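Aspartate aminotransferase (Giardia lamblia, PDB 3MEB) probably catalyses the reversible, pyridoxal-phosphate-dependent transfer of the amino group of L-aspartate to 2-oxoglutarate, giving oxaloacetate and L-glutamate. Local coordinates at residues E89-A94 with W322-I327; P97-A102 with Y331-I336; A121-L126 with G313-I318; V271-S276 with C288-H293. One frame throughout, in Å; residues are numbered along the deposited sequence.

Contact 1: E89-A94 with W322-I327. With EDO (1,2-ethanediol), chain L.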
loop_
_atom_site.group_PDB
_atom_site.type_symbol
_atom_site.label_atom_id
_atom_site.label_comp_id
_atom_site.label_asym_id
_atom_site.label_seq_id
_atom_site.Cartn_x
_atom_site.Cartn_y
_atom_site.Cartn_z
ATOM N N GLU A 89 11.053 -6.730 -9.545
ATOM C CA GLU A 89 9.921 -7.523 -9.982
ATOM C C GLU A 89 8.911 -7.628 -8.880
ATOM O O GLU A 89 9.190 -7.285 -7.719
ATOM C CB GLU A 89 10.361 -8.911 -10.447
ATOM C CG GLU A 89 11.449 -8.889 -11.560
ATOM C CD GLU A 89 10.985 -8.080 -12.774
ATOM O OE1 GLU A 89 9.874 -8.381 -13.242
ATOM O OE2 GLU A 89 11.700 -7.158 -13.221
ATOM N N TYR A 90 7.717 -8.059 -9.236
ATOM C CA TYR A 90 6.691 -8.237 -8.231
ATOM C C TYR A 90 7.223 -9.253 -7.197
ATOM O O TYR A 90 7.685 -10.319 -7.586
ATOM C CB TYR A 90 5.415 -8.784 -8.825
ATOM C CG TYR A 90 4.627 -7.863 -9.729
ATOM C CD1 TYR A 90 4.122 -6.637 -9.264
ATOM C CD2 TYR A 90 4.335 -8.240 -11.041
ATOM C CE1 TYR A 90 3.340 -5.810 -10.085
ATOM C CE2 TYR A 90 3.554 -7.426 -11.871
ATOM C CZ TYR A 90 3.073 -6.216 -11.389
ATOM O OH TYR A 90 2.340 -5.432 -12.220
ATOM N N PRO A 91 7.146 -8.916 -5.895
ATOM C CA PRO A 91 7.506 -9.922 -4.901
ATOM C C PRO A 91 6.445 -11.001 -4.750
ATOM O O PRO A 91 5.340 -10.908 -5.335
ATOM C CB PRO A 91 7.589 -9.104 -3.604
ATOM C CG PRO A 91 6.507 -8.066 -3.788
ATOM C CD PRO A 91 6.576 -7.709 -5.263
ATOM N N PRO A 92 6.797 -12.060 -4.015
ATOM C CA PRO A 92 5.800 -13.054 -3.685
ATOM C C PRO A 92 4.672 -12.372 -2.944
ATOM O O PRO A 92 4.913 -11.416 -2.195
ATOM C CB PRO A 92 6.570 -14.044 -2.797
ATOM C CG PRO A 92 7.960 -13.866 -3.122
ATOM C CD PRO A 92 8.154 -12.461 -3.613
ATOM N N VAL A 93 3.440 -12.831 -3.147
ATOM C CA VAL A 93 2.290 -12.117 -2.600
ATOM C C VAL A 93 2.355 -11.923 -1.035
ATOM O O VAL A 93 1.901 -10.896 -0.529
ATOM C CB VAL A 93 0.942 -12.762 -3.059
ATOM C CG1 VAL A 93 0.676 -12.497 -4.578
ATOM C CG2 VAL A 93 0.944 -14.254 -2.799
ATOM N N ALA A 94 2.879 -12.899 -0.287
ATOM C CA ALA A 94 2.988 -12.797 1.179
ATOM C C ALA A 94 4.235 -12.024 1.589
ATOM O O ALA A 94 4.358 -11.602 2.715
ATOM C CB ALA A 94 3.001 -14.188 1.835
ATOM N N TRP A 322 -4.108 -3.596 -3.023
ATOM C CA TRP A 322 -2.892 -3.056 -3.619
ATOM C C TRP A 322 -1.971 -4.096 -4.303
ATOM O O TRP A 322 -0.810 -3.793 -4.596
ATOM C CB TRP A 322 -2.089 -2.240 -2.595
ATOM C CG TRP A 322 -1.612 -2.962 -1.441
ATOM C CD1 TRP A 322 -0.548 -3.786 -1.389
ATOM C CD2 TRP A 322 -2.143 -2.897 -0.095
ATOM N NE1 TRP A 322 -0.372 -4.268 -0.110
ATOM C CE2 TRP A 322 -1.354 -3.754 0.700
ATOM C CE3 TRP A 322 -3.225 -2.232 0.495
ATOM C CZ2 TRP A 322 -1.589 -3.926 2.056
ATOM C CZ3 TRP A 322 -3.459 -2.410 1.830
ATOM C CH2 TRP A 322 -2.666 -3.269 2.598
ATOM N N SER A 323 -2.543 -5.269 -4.603
ATOM C CA SER A 323 -1.930 -6.366 -5.344
ATOM C C SER A 323 -0.890 -7.159 -4.571
ATOM O O SER A 323 -1.138 -8.326 -4.190
ATOM C CB SER A 323 -1.423 -5.925 -6.712
ATOM O OG SER A 323 -1.339 -7.068 -7.526
ATOM N N MET A 324 0.255 -6.530 -4.299
ATOM C CA MET A 324 1.171 -7.076 -3.290
ATOM C C MET A 324 2.002 -5.915 -2.751
ATOM O O MET A 324 1.841 -4.762 -3.221
ATOM C CB MET A 324 2.000 -8.242 -3.823
ATOM C CG MET A 324 3.149 -7.850 -4.665
ATOM S SD MET A 324 2.711 -6.963 -6.144
ATOM C CE MET A 324 2.070 -8.330 -7.178
ATOM N N SER A 325 2.857 -6.194 -1.775
ATOM C CA SER A 325 3.386 -5.148 -0.914
ATOM C C SER A 325 4.737 -4.645 -1.460
ATOM O O SER A 325 5.197 -5.107 -2.521
ATOM C CB SER A 325 3.384 -5.630 0.549
ATOM O OG SER A 325 2.028 -5.770 1.043
ATOM N N ALA A 326 5.315 -3.646 -0.814
ATOM C CA ALA A 326 6.398 -2.878 -1.402
ATOM C C ALA A 326 7.785 -3.413 -1.031
ATOM O O ALA A 326 8.089 -3.630 0.132
ATOM C CB ALA A 326 6.280 -1.408 -1.016
ATOM N N ILE A 327 8.638 -3.578 -2.024
ATOM C CA ILE A 327 9.870 -4.349 -1.858
ATOM C C ILE A 327 11.007 -3.650 -1.104
ATOM O O ILE A 327 11.784 -4.299 -0.438
ATOM C CB ILE A 327 10.400 -4.838 -3.196
ATOM C CG1 ILE A 327 10.800 -3.681 -4.142
ATOM C CG2 ILE A 327 9.358 -5.752 -3.890
ATOM C CD1 ILE A 327 11.179 -4.148 -5.591
HETATM C C1 EDO L . -0.182 -7.174 -11.362
HETATM O O1 EDO L . -0.458 -6.583 -10.073
HETATM C C2 EDO L . -0.210 -8.690 -11.370
HETATM O O2 EDO L . -1.488 -9.178 -11.809
HETATM O O HOH W 1 4.155 -8.762 -0.985
HETATM O O HOH W 2 1.839 -8.510 1.005
#

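Contact 2: P97-A102 with Y331-I336. With EDO (1,2-ethanediol), chain H.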
loop_
_atom_site.group_PDB
_atom_site.type_symbol
_atom_site.label_atom_id
_atom_site.label_comp_id
_atom_site.label_asym_id
_atom_site.label_seq_id
_atom_site.Cartn_x
_atom_site.Cartn_y
_atom_site.Cartn_z
ATOM N N PRO A 97 10.369 -14.570 1.597
ATOM C CA PRO A 97 10.549 -15.452 2.770
ATOM C C PRO A 97 11.582 -14.974 3.777
ATOM O O PRO A 97 11.316 -15.043 4.958
ATOM C CB PRO A 97 10.970 -16.765 2.141
ATOM C CG PRO A 97 10.228 -16.761 0.811
ATOM C CD PRO A 97 10.368 -15.332 0.342
ATOM N N LEU A 98 12.744 -14.484 3.322
ATOM C CA LEU A 98 13.746 -13.886 4.241
ATOM C C LEU A 98 13.204 -12.729 5.086
ATOM O O LEU A 98 13.528 -12.632 6.246
ATOM C CB LEU A 98 15.002 -13.443 3.478
ATOM C CG LEU A 98 15.890 -14.550 2.900
ATOM C CD1 LEU A 98 17.043 -13.975 1.992
ATOM C CD2 LEU A 98 16.447 -15.419 4.016
ATOM N N PHE A 99 12.377 -11.865 4.506
ATOM C CA PHE A 99 11.726 -10.789 5.239
ATOM C C PHE A 99 10.753 -11.371 6.275
ATOM O O PHE A 99 10.783 -11.008 7.460
ATOM C CB PHE A 99 11.003 -9.792 4.312
ATOM C CG PHE A 99 10.075 -8.872 5.051
ATOM C CD1 PHE A 99 10.578 -7.772 5.731
ATOM C CD2 PHE A 99 8.715 -9.134 5.118
ATOM C CE1 PHE A 99 9.759 -6.966 6.465
ATOM C CE2 PHE A 99 7.878 -8.316 5.815
ATOM C CZ PHE A 99 8.376 -7.229 6.500
ATOM N N LEU A 100 9.925 -12.310 5.844
ATOM C CA LEU A 100 8.939 -12.916 6.763
ATOM C C LEU A 100 9.684 -13.593 7.927
ATOM O O LEU A 100 9.328 -13.440 9.109
ATOM C CB LEU A 100 8.067 -13.918 6.005
ATOM C CG LEU A 100 7.150 -13.296 4.953
ATOM C CD1 LEU A 100 6.442 -14.382 4.150
ATOM C CD2 LEU A 100 6.163 -12.385 5.594
ATOM N N GLU A 101 10.753 -14.308 7.601
ATOM C CA GLU A 101 11.575 -14.904 8.643
ATOM C C GLU A 101 12.159 -13.819 9.550
ATOM O O GLU A 101 12.156 -13.988 10.761
ATOM C CB GLU A 101 12.713 -15.746 8.074
ATOM C CG GLU A 101 13.525 -16.403 9.188
ATOM C CD GLU A 101 14.715 -17.217 8.714
ATOM O OE1 GLU A 101 14.918 -17.399 7.470
ATOM O OE2 GLU A 101 15.436 -17.652 9.639
ATOM N N ALA A 102 12.664 -12.725 8.966
ATOM C CA ALA A 102 13.226 -11.619 9.754
ATOM C C ALA A 102 12.127 -11.088 10.707
ATOM O O ALA A 102 12.351 -10.914 11.912
ATOM C CB ALA A 102 13.728 -10.466 8.798
ATOM N N TYR A 331 13.528 -5.477 1.641
ATOM C CA TYR A 331 14.963 -5.688 1.374
ATOM C C TYR A 331 15.841 -5.142 2.508
ATOM O O TYR A 331 16.731 -5.845 3.048
ATOM C CB TYR A 331 15.332 -5.015 0.043
ATOM C CG TYR A 331 14.944 -5.722 -1.266
ATOM C CD1 TYR A 331 14.806 -7.102 -1.352
ATOM C CD2 TYR A 331 14.824 -4.982 -2.454
ATOM C CE1 TYR A 331 14.505 -7.732 -2.589
ATOM C CE2 TYR A 331 14.535 -5.581 -3.657
ATOM C CZ TYR A 331 14.366 -6.950 -3.739
ATOM O OH TYR A 331 14.098 -7.507 -4.979
ATOM N N ILE A 332 15.562 -3.919 2.958
ATOM C CA ILE A 332 16.390 -3.351 4.035
ATOM C C ILE A 332 16.314 -4.222 5.298
ATOM O O ILE A 332 17.342 -4.596 5.858
ATOM C CB ILE A 332 16.033 -1.869 4.317
ATOM C CG1 ILE A 332 16.350 -1.032 3.042
ATOM C CG2 ILE A 332 16.782 -1.295 5.566
ATOM C CD1 ILE A 332 15.800 0.399 3.117
ATOM N N VAL A 333 15.094 -4.538 5.737
ATOM C CA VAL A 333 14.898 -5.305 6.955
ATOM C C VAL A 333 15.550 -6.686 6.903
ATOM O O VAL A 333 16.240 -7.100 7.855
ATOM C CB VAL A 333 13.395 -5.424 7.294
ATOM C CG1 VAL A 333 13.156 -6.370 8.477
ATOM C CG2 VAL A 333 12.822 -4.056 7.542
ATOM N N GLN A 334 15.356 -7.403 5.801
ATOM C CA GLN A 334 15.876 -8.742 5.691
ATOM C C GLN A 334 17.409 -8.738 5.618
ATOM O O GLN A 334 18.067 -9.602 6.201
ATOM C CB GLN A 334 15.230 -9.470 4.495
ATOM C CG GLN A 334 15.800 -9.199 3.124
ATOM C CD GLN A 334 14.970 -9.897 2.065
ATOM O OE1 GLN A 334 13.745 -10.019 2.216
ATOM N NE2 GLN A 334 15.623 -10.390 1.008
ATOM N N VAL A 335 17.965 -7.761 4.909
ATOM C CA VAL A 335 19.432 -7.656 4.797
ATOM C C VAL A 335 20.092 -7.398 6.187
ATOM O O VAL A 335 21.157 -7.960 6.515
ATOM C CB VAL A 335 19.832 -6.583 3.762
ATOM C CG1 VAL A 335 21.355 -6.160 3.921
ATOM C CG2 VAL A 335 19.527 -7.099 2.314
ATOM N N ILE A 336 19.482 -6.537 6.975
ATOM C CA ILE A 336 19.943 -6.251 8.325
ATOM C C ILE A 336 19.832 -7.510 9.203
ATOM O O ILE A 336 20.817 -7.950 9.817
ATOM C CB ILE A 336 19.161 -5.060 8.963
ATOM C CG1 ILE A 336 19.560 -3.744 8.268
ATOM C CG2 ILE A 336 19.466 -4.966 10.475
ATOM C CD1 ILE A 336 18.717 -2.501 8.588
HETATM C C1 EDO H . 16.690 -14.449 11.555
HETATM O O1 EDO H . 16.256 -15.819 11.541
HETATM C C2 EDO H . 17.969 -14.340 12.353
HETATM O O2 EDO H . 18.453 -15.670 12.542
#

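Contact 3: A121-L126 with G313-I318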
loop_
_atom_site.group_PDB
_atom_site.type_symbol
_atom_site.label_atom_id
_atom_site.label_comp_id
_atom_site.label_asym_id
_atom_site.label_seq_id
_atom_site.Cartn_x
_atom_site.Cartn_y
_atom_site.Cartn_z
ATOM N N ALA A 121 1.076 -17.531 10.955
ATOM C CA ALA A 121 0.726 -17.157 9.606
ATOM C C ALA A 121 1.178 -15.714 9.386
ATOM O O ALA A 121 0.673 -14.830 10.059
ATOM C CB ALA A 121 -0.759 -17.280 9.416
ATOM N N SER A 122 2.150 -15.484 8.489
ATOM C CA SER A 122 2.764 -14.172 8.344
ATOM C C SER A 122 2.562 -13.673 6.952
ATOM O O SER A 122 2.705 -14.431 5.984
ATOM C CB SER A 122 4.254 -14.196 8.684
ATOM O OG SER A 122 4.506 -14.762 9.975
ATOM N N CYS A 123 2.211 -12.401 6.835
ATOM C CA CYS A 123 2.057 -11.774 5.518
ATOM C C CYS A 123 2.532 -10.332 5.599
ATOM O O CYS A 123 2.051 -9.566 6.441
ATOM C CB CYS A 123 0.584 -11.822 5.072
ATOM S SG CYS A 123 0.158 -11.119 3.482
ATOM N N GLN A 124 3.472 -9.979 4.728
ATOM C CA GLN A 124 3.893 -8.610 4.593
ATOM C C GLN A 124 2.716 -7.710 4.338
ATOM O O GLN A 124 1.771 -8.075 3.612
ATOM C CB GLN A 124 4.875 -8.437 3.423
ATOM C CG GLN A 124 5.497 -7.064 3.365
ATOM C CD GLN A 124 6.609 -6.981 2.340
ATOM O OE1 GLN A 124 7.255 -7.988 2.047
ATOM N NE2 GLN A 124 6.774 -5.816 1.731
ATOM N N SER A 125 2.765 -6.538 4.942
ATOM C CA SER A 125 1.760 -5.534 4.658
ATOM C C SER A 125 2.357 -4.152 4.656
ATOM O O SER A 125 3.552 -4.009 4.813
ATOM C CB SER A 125 0.569 -5.648 5.609
ATOM O OG SER A 125 -0.478 -4.846 5.141
ATOM N N LEU A 126 1.530 -3.135 4.410
ATOM C CA LEU A 126 2.017 -1.778 4.270
ATOM C C LEU A 126 2.185 -1.110 5.645
ATOM O O LEU A 126 1.339 -0.326 6.100
ATOM C CB LEU A 126 1.073 -0.975 3.387
ATOM C CG LEU A 126 1.182 -1.340 1.916
ATOM C CD1 LEU A 126 -0.021 -0.741 1.267
ATOM C CD2 LEU A 126 2.458 -0.835 1.237
ATOM N N GLY A 313 -5.783 -16.220 2.689
ATOM C CA GLY A 313 -6.868 -15.229 2.803
ATOM C C GLY A 313 -6.315 -13.812 2.873
ATOM O O GLY A 313 -6.806 -12.894 2.182
ATOM N N MET A 314 -5.302 -13.600 3.712
ATOM C CA MET A 314 -4.683 -12.241 3.771
ATOM C C MET A 314 -4.230 -11.777 2.380
ATOM O O MET A 314 -4.448 -10.619 1.986
ATOM C CB MET A 314 -3.499 -12.210 4.752
ATOM C CG MET A 314 -3.934 -12.406 6.190
ATOM S SD MET A 314 -2.620 -12.336 7.415
ATOM C CE MET A 314 -2.109 -14.017 7.514
ATOM N N THR A 315 -3.600 -12.678 1.631
ATOM C CA THR A 315 -3.037 -12.296 0.319
ATOM C C THR A 315 -4.136 -12.063 -0.707
ATOM O O THR A 315 -3.989 -11.247 -1.635
ATOM C CB THR A 315 -1.974 -13.286 -0.183
ATOM O OG1 THR A 315 -2.538 -14.590 -0.351
ATOM C CG2 THR A 315 -0.742 -13.318 0.809
ATOM N N LEU A 316 -5.263 -12.737 -0.536
ATOM C CA LEU A 316 -6.402 -12.485 -1.403
ATOM C C LEU A 316 -6.945 -11.072 -1.093
ATOM O O LEU A 316 -7.217 -10.300 -1.993
ATOM C CB LEU A 316 -7.478 -13.538 -1.207
ATOM C CG LEU A 316 -8.765 -13.297 -1.957
ATOM C CD1 LEU A 316 -8.578 -13.067 -3.470
ATOM C CD2 LEU A 316 -9.708 -14.455 -1.606
ATOM N N GLN A 317 -7.039 -10.729 0.201
ATOM C CA GLN A 317 -7.460 -9.373 0.584
ATOM C C GLN A 317 -6.576 -8.328 -0.045
ATOM O O GLN A 317 -7.055 -7.355 -0.671
ATOM C CB GLN A 317 -7.441 -9.212 2.106
ATOM C CG GLN A 317 -8.543 -10.015 2.846
ATOM C CD GLN A 317 -8.233 -10.062 4.296
ATOM O OE1 GLN A 317 -8.038 -11.148 4.888
ATOM N NE2 GLN A 317 -8.097 -8.883 4.891
ATOM N N ILE A 318 -5.273 -8.547 0.088
ATOM C CA ILE A 318 -4.293 -7.609 -0.415
ATOM C C ILE A 318 -4.370 -7.467 -1.948
ATOM O O ILE A 318 -4.301 -6.363 -2.473
ATOM C CB ILE A 318 -2.899 -8.013 0.075
ATOM C CG1 ILE A 318 -2.767 -7.593 1.548
ATOM C CG2 ILE A 318 -1.764 -7.377 -0.763
ATOM C CD1 ILE A 318 -1.483 -8.155 2.232
#

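Contact 4: V271-S276 with C288-H293. With SO4 (sulfate ion), chain E.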
loop_
_atom_site.group_PDB
_atom_site.type_symbol
_atom_site.label_atom_id
_atom_site.label_comp_id
_atom_site.label_asym_id
_atom_site.label_seq_id
_atom_site.Cartn_x
_atom_site.Cartn_y
_atom_site.Cartn_z
ATOM N N VAL A 271 -0.773 -9.829 15.353
ATOM C CA VAL A 271 0.218 -8.767 15.580
ATOM C C VAL A 271 0.343 -7.967 14.281
ATOM O O VAL A 271 0.649 -8.539 13.202
ATOM C CB VAL A 271 1.596 -9.312 15.961
ATOM C CG1 VAL A 271 2.585 -8.207 16.194
ATOM C CG2 VAL A 271 1.519 -10.259 17.236
ATOM N N ALA A 272 0.111 -6.659 14.387
ATOM C CA ALA A 272 0.380 -5.717 13.308
ATOM C C ALA A 272 1.718 -5.069 13.638
ATOM O O ALA A 272 1.837 -4.316 14.620
ATOM C CB ALA A 272 -0.689 -4.693 13.225
ATOM N N GLN A 273 2.732 -5.411 12.874
ATOM C CA GLN A 273 4.134 -5.103 13.229
ATOM C C GLN A 273 4.713 -4.058 12.287
ATOM O O GLN A 273 4.830 -4.322 11.090
ATOM C CB GLN A 273 4.937 -6.400 13.191
ATOM C CG GLN A 273 6.471 -6.222 13.419
ATOM C CD GLN A 273 7.245 -7.513 13.217
ATOM O OE1 GLN A 273 6.825 -8.393 12.459
ATOM N NE2 GLN A 273 8.395 -7.614 13.856
ATOM N N SER A 274 5.027 -2.874 12.797
ATOM C CA SER A 274 5.586 -1.757 11.989
ATOM C C SER A 274 7.095 -1.635 12.153
ATOM O O SER A 274 7.615 -1.786 13.271
ATOM C CB SER A 274 4.925 -0.434 12.416
ATOM O OG SER A 274 5.678 0.726 12.024
ATOM N N PHE A 275 7.787 -1.397 11.046
ATOM C CA PHE A 275 9.217 -1.055 11.054
ATOM C C PHE A 275 9.457 0.438 10.715
ATOM O O PHE A 275 10.579 0.866 10.439
ATOM C CB PHE A 275 9.974 -1.979 10.097
ATOM C CG PHE A 275 9.813 -3.462 10.412
ATOM C CD1 PHE A 275 10.089 -3.935 11.678
ATOM C CD2 PHE A 275 9.357 -4.369 9.445
ATOM C CE1 PHE A 275 9.930 -5.321 11.997
ATOM C CE2 PHE A 275 9.183 -5.734 9.741
ATOM C CZ PHE A 275 9.493 -6.210 11.027
ATOM N N SER A 276 8.421 1.257 10.849
ATOM C CA SER A 276 8.556 2.702 10.603
ATOM C C SER A 276 9.478 3.396 11.617
ATOM O O SER A 276 10.283 4.283 11.250
ATOM C CB SER A 276 7.203 3.395 10.667
ATOM O OG SER A 276 6.418 3.086 9.533
ATOM N N CYS A 288 4.567 -6.082 8.839
ATOM C CA CYS A 288 4.117 -7.464 8.693
ATOM C C CYS A 288 2.932 -7.726 9.603
ATOM O O CYS A 288 2.909 -7.235 10.758
ATOM C CB CYS A 288 5.238 -8.421 9.055
ATOM S SG CYS A 288 5.026 -10.128 8.469
ATOM N N LEU A 289 1.993 -8.510 9.079
ATOM C CA LEU A 289 0.821 -9.003 9.820
ATOM C C LEU A 289 1.052 -10.471 10.185
ATOM O O LEU A 289 1.459 -11.280 9.313
ATOM C CB LEU A 289 -0.432 -8.881 8.990
ATOM C CG LEU A 289 -1.757 -9.300 9.626
ATOM C CD1 LEU A 289 -1.996 -8.573 10.986
ATOM C CD2 LEU A 289 -2.875 -9.012 8.628
ATOM N N HIS A 290 0.825 -10.806 11.448
ATOM C CA HIS A 290 0.894 -12.207 11.909
ATOM C C HIS A 290 -0.422 -12.626 12.573
ATOM O O HIS A 290 -1.009 -11.833 13.298
ATOM C CB HIS A 290 1.969 -12.399 12.927
ATOM C CG HIS A 290 3.305 -11.819 12.561
ATOM N ND1 HIS A 290 4.211 -12.474 11.753
ATOM C CD2 HIS A 290 3.918 -10.681 12.971
ATOM C CE1 HIS A 290 5.312 -11.751 11.649
ATOM N NE2 HIS A 290 5.173 -10.659 12.392
ATOM N N VAL A 291 -0.847 -13.857 12.299
ATOM C CA VAL A 291 -1.919 -14.512 13.027
ATOM C C VAL A 291 -1.237 -15.740 13.626
ATOM O O VAL A 291 -0.580 -16.531 12.925
ATOM C CB VAL A 291 -3.119 -14.957 12.150
ATOM C CG1 VAL A 291 -4.214 -15.496 13.022
ATOM C CG2 VAL A 291 -3.669 -13.808 11.276
ATOM N N VAL A 292 -1.299 -15.857 14.941
ATOM C CA VAL A 292 -0.776 -17.066 15.624
ATOM C C VAL A 292 -1.925 -17.882 16.254
ATOM O O VAL A 292 -2.490 -17.483 17.290
ATOM C CB VAL A 292 0.208 -16.700 16.715
ATOM C CG1 VAL A 292 0.915 -17.974 17.223
ATOM C CG2 VAL A 292 1.220 -15.651 16.223
ATOM N N HIS A 293 -2.288 -19.011 15.630
ATOM C CA HIS A 293 -3.382 -19.847 16.153
ATOM C C HIS A 293 -2.846 -20.766 17.255
ATOM O O HIS A 293 -1.619 -20.843 17.482
ATOM C CB HIS A 293 -4.103 -20.625 15.031
ATOM C CG HIS A 293 -3.266 -21.644 14.335
ATOM N ND1 HIS A 293 -3.132 -22.942 14.796
ATOM C CD2 HIS A 293 -2.527 -21.566 13.198
ATOM C CE1 HIS A 293 -2.347 -23.615 13.966
ATOM N NE2 HIS A 293 -1.979 -22.808 12.978
HETATM S S SO4 E . 2.822 3.176 10.232
HETATM O O1 SO4 E . 3.138 2.000 11.007
HETATM O O2 SO4 E . 2.431 4.201 11.171
HETATM O O3 SO4 E . 4.005 3.665 9.527
HETATM O O4 SO4 E . 1.699 2.920 9.351
#

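Contact 1: E89-A94 with W322-I327
Met324 lies across Tyr90 and Pro91, its thioether end turned to the tyrosine ring and its CG to the proline. The first torsion (chi1 79°) sets CG between the backbone N and the carbonyl carbon, and further bends at chi2 and chi3 bring the methyl against the aromatic side chain. The two side chains cross at roughly a right angle, with Met324 CE 3.4 Å from Tyr90 CD1. Met324 SD lies 4.6 Å from the centroid of the Tyr90 ring and 60° off its normal, so this is a Met-aromatic contact with oblique approach. The neighbouring pair is tight: Pro91 CG to Met324 CG is 3.5 Å, closer than usual carbon contact. From another direction Ile327 sets its CG2 branch against the proline ring, 3.7 Å from Pro91 CD. The polar backbone is joined through water: one molecule takes the N-H of Ser325 and also bonds to Pro92 O, and a second links Val93 O (2.8 Å) to Ser325 OG (2.7 Å). That hydroxyl also accepts a nearly straight bond, 166° at the hydrogen, from Trp322 NE1 in the indole plane. Tyr90 belongs to the cofactor site of the second subunit, where its OH binds a sulfate and its ring meets Tyr282 of that subunit edge-to-face. Glu89 likewise forms a salt bridge with Arg60 of the second subunit. With no direct hydrogen bond between the segments, apolar and sulfur contacts hold the root of Tyr90, while water bridges Pro92 O and Val93 O to Ser325; the buried Ser325 O, against Pro91 CG, has no polar partner.

Contact 2: P97-A102 with Y331-I336
A helix-helix crossing joins residues 97-102 to residues 331-336, with Leu98, Phe99 and Ala102 packed on Val333 and Gln334. The axes of the short segments approach to 8.4 Å at a crossing angle of 67°, and the backbones come nearest where Phe99 CA lies 4.6 Å from Gln334 CA. At this closest point Gln334 CG stands between the backbone N and the carbonyl carbon (chi1 82°), and the extended chain beyond it lies along the facing helix near that helix's first turn. There the amide carbon rests on aliphatic surface, Gln334 CD being 3.8 Å from Leu98 CB, and the leucine crosses the glutamine at about a right angle. Gln334 OE1 comes within 3.2 Å of Phe99 N. Phe99 CG, anti to its own backbone nitrogen at 167°, places the ring beside Val333, and the valine meets the ring at its edge, near the ring plane: Phe99 CD1 to Val333 CB is 4.0 Å. The small Ala102 completes the apolar patch one helical turn later, its CB 4.1 Å from Val333 CG1. On the outer side, Glu101 OE2 accepts a hydrogen bond from a 1,2-ethanediol, probably from the crystallisation liquor, which also binds Lys110. At the far end of helix 327-337, Leu98 O is hydrogen-bonded to His338. Helix 97-108 thus runs between helix 327-337 and strand 120-125, with Phe99 touching Gln124 and Leu100 touching Ser122, while helix 327-337 turns Ile332 and Val335 the other way, onto helix 70-81.

Contact 3: A121-L126 with G313-I318
Cys123 is the bump here, and the helix offers a hollow bounded by Met314, Thr315 and Ile318. The thiol stands anti to the backbone N (chi1 -180°), which drives SG out from the strand to rest 3.6 Å from Thr315 CG2 and 3.6 Å from Ile318 CD1, with Met314 CB forming the third wall at 4.0 Å from the same SG. Met314 answers in the reverse sense: its chain bends at chi3 (-90°), so that SD lies beside Cys123 CB and the terminal methyl drops onto Ala121, with Met314 CE 4.0 Å from Ala121 CB. Beyond the cysteine, Ile318 CD1 butts against the main chain, 3.5 Å from Gln124 O. Thr315 offers its methyl to the sulfur while OG1 is hydrogen-bonded within its own helix, chiefly to Ser312 O, with Val311 O also in reach. The interface is largely apolar and has no hydrogen bond across it. Strand 121-125 and helix 313-318 run nearly parallel, 18° apart with axes 9.1 Å from one another, so helix 300-319 lies along the strand of the large mixed sheet that is outermost within this chain; Met314 also covers Leu289 and Val291 of strand 287-292, and Ile318 and Met314 pack against helix 127-142.

Contact 4: V271-S276 with C288-H293
Gln273 and Cys288 form a hydrogen-bonded antiparallel pair, and the glutamine side chain goes on from there to His290. Its CB lies 3.3 Å from Cys288 O, the carbonyl that receives Gln273 N. CG is anti to the backbone nitrogen (175°) and the chain stays extended, so CD reaches the edge of the imidazole, near its plane. At the tip, OE1 passes 3.8 Å from Cys288 CB and accepts His290 NE2 at 2.8 Å, a fairly straight bond of 165° at the hydrogen. The ring donates in its own plane, yet the donor stands 38° above the plane of the amide carbonyl, not on a lone pair. NE2 of the glutamine has a weak bond to Ala103 O, and His290 ND1 is hydrogen-bonded to Ser122 OG, which fixes the rotation of the ring from its other side. Four backbone bonds bind the strands themselves, the pairs being Val271 with His290 and Gln273 with Cys288; between them the non-hydrogen-bonded pair Ala272 and Leu289 puts its side chains on the opposite face. Strand 287-292 is the strand that runs against both its neighbours in the mixed sheet, a feature of the fold-type I, pyridoxal-phosphate-dependent enzymes. The end of Leu289 leans back over the neighbouring strand, CD1 3.5 Å from Val271 O. Past the strand end, Ser276 N donates to Ser274 OG (3.0 Å) in an ST turn. Both serines bind pyridoxal phosphate and here approach a sulfate, probably from the crystallisation liquor, also hydrogen-bonded by Thr129 and Arg285 of the same chain and by Tyr90 of the second subunit.

How the contacts relate
Contacts 3 and 4 share the mixed sheet: Cys123 N lies 2.8 Å from Leu289 O, a probable hydrogen bond between neighbouring strands. Contact 1 is attached to contact 3 by another, Ala94 O to Gln124 N at 2.7 Å. Contact 2 packs over the same sheet, Leu100 CD2 coming 3.8 Å from Cys288 SG of contact 4. Contacts 1 and 4 do not touch within the chain, their centres being 16 Å apart, but they meet in the dimer: Tyr90 of the second subunit packs on Ser276 and shares its sulfate. The two thus contribute, from different subunits, to one cofactor pocket, whereas the side chain of Phe99 in contact 2 is about 11 Å from a bound pyridoxal phosphate.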